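PDB 3HSI: phosphatidylserine synthase from Haemophilus influenzae, which is an enzyme of the phospholipase D superfamily, a single chain that carries two regions of sequence related to that family. Local coordinates for residues E136-K144 / R385-N393. Numbering follows the deposited sequence.
Sequences EVFGVLHVK and RAWRLDAEN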
loop_
_atom_site.group_PDB
_atom_site.type_symbol
_atom_site.label_atom_id
_atom_site.label_comp_id
_atom_site.label_asym_id
_atom_site.label_seq_id
_atom_site.Cartn_x
_atom_site.Cartn_y
_atom_site.Cartn_z
ATOM N N GLU C 136 -10.751 -1.272 1.680
ATOM C CA GLU C 136 -10.882 -2.004 0.423
ATOM C C GLU C 136 -9.676 -1.831 -0.517
ATOM O O GLU C 136 -9.199 -2.807 -1.086
ATOM C CB GLU C 136 -12.197 -1.619 -0.286
ATOM C CG GLU C 136 -12.489 -2.478 -1.505
ATOM C CD GLU C 136 -13.919 -2.360 -2.050
ATOM O OE1 GLU C 136 -14.752 -1.642 -1.456
ATOM O OE2 GLU C 136 -14.208 -2.997 -3.095
ATOM N N VAL C 137 -9.165 -0.610 -0.642
ATOM C CA VAL C 137 -8.112 -0.330 -1.605
ATOM C C VAL C 137 -6.830 -1.099 -1.305
ATOM O O VAL C 137 -6.093 -1.423 -2.210
ATOM C CB VAL C 137 -7.836 1.220 -1.762
ATOM C CG1 VAL C 137 -7.254 1.799 -0.512
ATOM C CG2 VAL C 137 -6.904 1.476 -2.936
ATOM N N PHE C 138 -6.584 -1.402 -0.032
ATOM C CA PHE C 138 -5.379 -2.109 0.372
ATOM C C PHE C 138 -5.560 -3.618 0.499
ATOM O O PHE C 138 -4.678 -4.283 1.025
ATOM C CB PHE C 138 -4.888 -1.592 1.708
ATOM C CG PHE C 138 -4.160 -0.265 1.644
ATOM C CD1 PHE C 138 -4.811 0.913 1.996
ATOM C CD2 PHE C 138 -2.796 -0.212 1.327
ATOM C CE1 PHE C 138 -4.124 2.155 2.002
ATOM C CE2 PHE C 138 -2.091 1.028 1.329
ATOM C CZ PHE C 138 -2.766 2.207 1.660
ATOM N N GLY C 139 -6.696 -4.153 0.059
ATOM C CA GLY C 139 -6.811 -5.610 -0.177
ATOM C C GLY C 139 -8.222 -6.160 -0.089
ATOM O O GLY C 139 -8.962 -5.804 0.811
ATOM N N VAL C 140 -8.574 -7.037 -1.024
ATOM C CA VAL C 140 -9.879 -7.724 -1.057
ATOM C C VAL C 140 -9.751 -9.258 -1.173
ATOM O O VAL C 140 -8.681 -9.809 -1.498
ATOM C CB VAL C 140 -10.769 -7.200 -2.250
ATOM C CG1 VAL C 140 -10.935 -5.675 -2.159
ATOM C CG2 VAL C 140 -10.138 -7.539 -3.580
ATOM N N LEU C 141 -10.867 -9.934 -0.929
ATOM C CA LEU C 141 -10.931 -11.350 -1.027
ATOM C C LEU C 141 -11.003 -11.769 -2.492
ATOM O O LEU C 141 -12.020 -11.591 -3.161
ATOM C CB LEU C 141 -12.139 -11.857 -0.233
ATOM C CG LEU C 141 -12.383 -13.384 -0.273
ATOM C CD1 LEU C 141 -11.275 -14.124 0.495
ATOM C CD2 LEU C 141 -13.765 -13.707 0.313
ATOM N N HIS C 142 -9.907 -12.310 -3.007
ATOM C CA HIS C 142 -9.897 -12.824 -4.374
ATOM C C HIS C 142 -9.702 -14.345 -4.405
ATOM O O HIS C 142 -9.422 -14.900 -5.462
ATOM C CB HIS C 142 -8.778 -12.181 -5.180
ATOM C CG HIS C 142 -9.144 -10.887 -5.840
ATOM N ND1 HIS C 142 -10.296 -10.720 -6.573
ATOM C CD2 HIS C 142 -8.443 -9.730 -5.974
ATOM C CE1 HIS C 142 -10.326 -9.499 -7.082
ATOM N NE2 HIS C 142 -9.210 -8.878 -6.738
ATOM N N VAL C 143 -9.807 -15.004 -3.257
ATOM C CA VAL C 143 -9.827 -16.456 -3.193
ATOM C C VAL C 143 -11.075 -16.961 -3.952
ATOM O O VAL C 143 -12.171 -16.405 -3.768
ATOM C CB VAL C 143 -9.882 -16.920 -1.708
ATOM C CG1 VAL C 143 -10.272 -18.427 -1.572
ATOM C CG2 VAL C 143 -8.559 -16.603 -1.012
ATOM N N LYS C 144 -10.898 -17.989 -4.789
ATOM C CA LYS C 144 -11.991 -18.566 -5.584
ATOM C C LYS C 144 -12.296 -19.990 -5.202
ATOM O O LYS C 144 -11.502 -20.651 -4.528
ATOM C CB LYS C 144 -11.656 -18.547 -7.083
ATOM C CG LYS C 144 -11.104 -17.243 -7.600
ATOM C CD LYS C 144 -12.141 -16.108 -7.525
ATOM C CE LYS C 144 -11.489 -14.741 -7.815
ATOM N NZ LYS C 144 -12.521 -13.654 -7.758
ATOM N N ARG C 385 -1.492 -5.270 -7.613
ATOM C CA ARG C 385 -2.459 -5.498 -6.491
ATOM C C ARG C 385 -2.386 -6.929 -5.979
ATOM O O ARG C 385 -2.336 -7.182 -4.765
ATOM C CB ARG C 385 -3.920 -5.357 -6.968
ATOM C CG ARG C 385 -4.489 -3.976 -7.031
ATOM C CD ARG C 385 -6.013 -4.059 -6.947
ATOM N NE ARG C 385 -6.443 -4.367 -5.580
ATOM C CZ ARG C 385 -6.488 -3.482 -4.591
ATOM N NH1 ARG C 385 -6.120 -2.225 -4.808
ATOM N NH2 ARG C 385 -6.881 -3.849 -3.373
ATOM N N ALA C 386 -2.472 -7.866 -6.928
ATOM C CA ALA C 386 -2.361 -9.301 -6.640
ATOM C C ALA C 386 -1.013 -9.633 -5.978
ATOM O O ALA C 386 -0.937 -10.495 -5.108
ATOM C CB ALA C 386 -2.562 -10.106 -7.905
ATOM N N TRP C 387 0.041 -8.913 -6.335
ATOM C CA TRP C 387 1.358 -9.195 -5.741
ATOM C C TRP C 387 1.589 -8.636 -4.339
ATOM O O TRP C 387 2.618 -8.922 -3.694
ATOM C CB TRP C 387 2.486 -8.725 -6.674
ATOM C CG TRP C 387 3.192 -9.882 -7.324
ATOM C CD1 TRP C 387 4.502 -10.251 -7.153
ATOM C CD2 TRP C 387 2.618 -10.837 -8.229
ATOM N NE1 TRP C 387 4.774 -11.378 -7.898
ATOM C CE2 TRP C 387 3.632 -11.757 -8.563
ATOM C CE3 TRP C 387 1.333 -11.019 -8.766
ATOM C CZ2 TRP C 387 3.404 -12.841 -9.425
ATOM C CZ3 TRP C 387 1.104 -12.097 -9.612
ATOM C CH2 TRP C 387 2.134 -12.983 -9.941
ATOM N N ARG C 388 0.666 -7.830 -3.841
ATOM C CA ARG C 388 0.972 -7.156 -2.606
ATOM C C ARG C 388 -0.229 -7.017 -1.721
ATOM O O ARG C 388 -0.118 -7.150 -0.506
ATOM C CB ARG C 388 1.562 -5.771 -2.933
ATOM C CG ARG C 388 2.071 -5.015 -1.774
ATOM C CD ARG C 388 2.450 -3.583 -2.209
ATOM N NE ARG C 388 3.746 -3.472 -2.894
ATOM C CZ ARG C 388 3.938 -3.570 -4.215
ATOM N NH1 ARG C 388 2.925 -3.820 -5.046
ATOM N NH2 ARG C 388 5.162 -3.434 -4.721
ATOM N N LEU C 389 -1.376 -6.720 -2.321
ATOM C CA LEU C 389 -2.539 -6.330 -1.531
ATOM C C LEU C 389 -3.584 -7.441 -1.342
ATOM O O LEU C 389 -4.084 -7.619 -0.233
ATOM C CB LEU C 389 -3.189 -5.073 -2.107
ATOM C CG LEU C 389 -2.238 -3.890 -2.354
ATOM C CD1 LEU C 389 -2.932 -2.770 -3.121
ATOM C CD2 LEU C 389 -1.669 -3.378 -1.027
ATOM N N ASP C 390 -3.900 -8.191 -2.393
ATOM C CA ASP C 390 -5.118 -9.058 -2.347
ATOM C C ASP C 390 -4.872 -10.502 -1.905
ATOM O O ASP C 390 -3.751 -11.011 -1.993
ATOM C CB ASP C 390 -5.863 -9.045 -3.682
ATOM C CG ASP C 390 -6.285 -7.635 -4.129
ATOM O OD1 ASP C 390 -6.491 -6.739 -3.290
ATOM O OD2 ASP C 390 -6.445 -7.418 -5.343
ATOM N N ALA C 391 -5.921 -11.163 -1.414
ATOM C CA ALA C 391 -5.780 -12.553 -1.026
ATOM C C ALA C 391 -6.185 -13.413 -2.210
ATOM O O ALA C 391 -7.267 -13.247 -2.773
ATOM C CB ALA C 391 -6.581 -12.869 0.237
ATOM N N GLU C 392 -5.282 -14.304 -2.614
ATOM C CA GLU C 392 -5.434 -15.067 -3.848
ATOM C C GLU C 392 -5.282 -16.557 -3.624
ATOM O O GLU C 392 -4.656 -16.995 -2.637
ATOM C CB GLU C 392 -4.373 -14.635 -4.880
ATOM C CG GLU C 392 -4.236 -13.118 -5.085
ATOM C CD GLU C 392 -5.209 -12.589 -6.130
ATOM O OE1 GLU C 392 -6.027 -13.380 -6.659
ATOM O OE2 GLU C 392 -5.147 -11.385 -6.444
ATOM N N ASN C 393 -5.826 -17.346 -4.555
ATOM C CA ASN C 393 -5.492 -18.761 -4.556
ATOM C C ASN C 393 -5.318 -19.345 -5.969
ATOM O O ASN C 393 -5.466 -18.636 -6.963
ATOM C CB ASN C 393 -6.440 -19.570 -3.676
ATOM C CG ASN C 393 -7.828 -19.740 -4.291
ATOM O OD1 ASN C 393 -8.212 -19.021 -5.216
ATOM N ND2 ASN C 393 -8.596 -20.691 -3.749
HETATM O O HOH W 1 -7.554 -15.842 -6.653
#
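Arg385 grips the carbonyl of Val137 end-on: NH1 lies 2.7 Å and NH2 2.8 Å from Val137 O. The bend at chi3 (74°) turns the guanidinium toward the 3-10 turn 136-138. Arg385 NH1 also bonds Ile457 O. At the other end of the contact, Asn393 closes a two-bond clasp on the backbone of Lys144: Lys144 N reaches Asn393 OD1 (2.9 Å) from above the amide plane, and Asn393 ND2 meets a lone pair of Lys144 O (3.0 Å). Tyr154 also bonds Asn393 OD1.

Arg385 forms a side-on salt bridge to Asp390, with NE on OD2 and NH2 on OD1. Asp390 OD1 accepts Val140 N as well (3.1 Å), from above the carboxylate plane.

Two backbone bonds, Ala391 N to Val140 O and His142 N to Ala391 O, pair the segments in parallel. This joins the two family regions of the chain. His142 and Lys144 are consistent with the H and K of the HxK signature of the phospholipase D family.

The His142 ring has Asp390 OD2 at its edge, 3.1 Å from CD2. The Glu392 carboxylate runs alongside, its plane 16° from the ring.

Apolar contact is sparse. Phe138 CD2 meets Leu389 CD2 at 4.1 Å, and Arg388 of the second subunit forms a cation-pi contact with this phenyl ring.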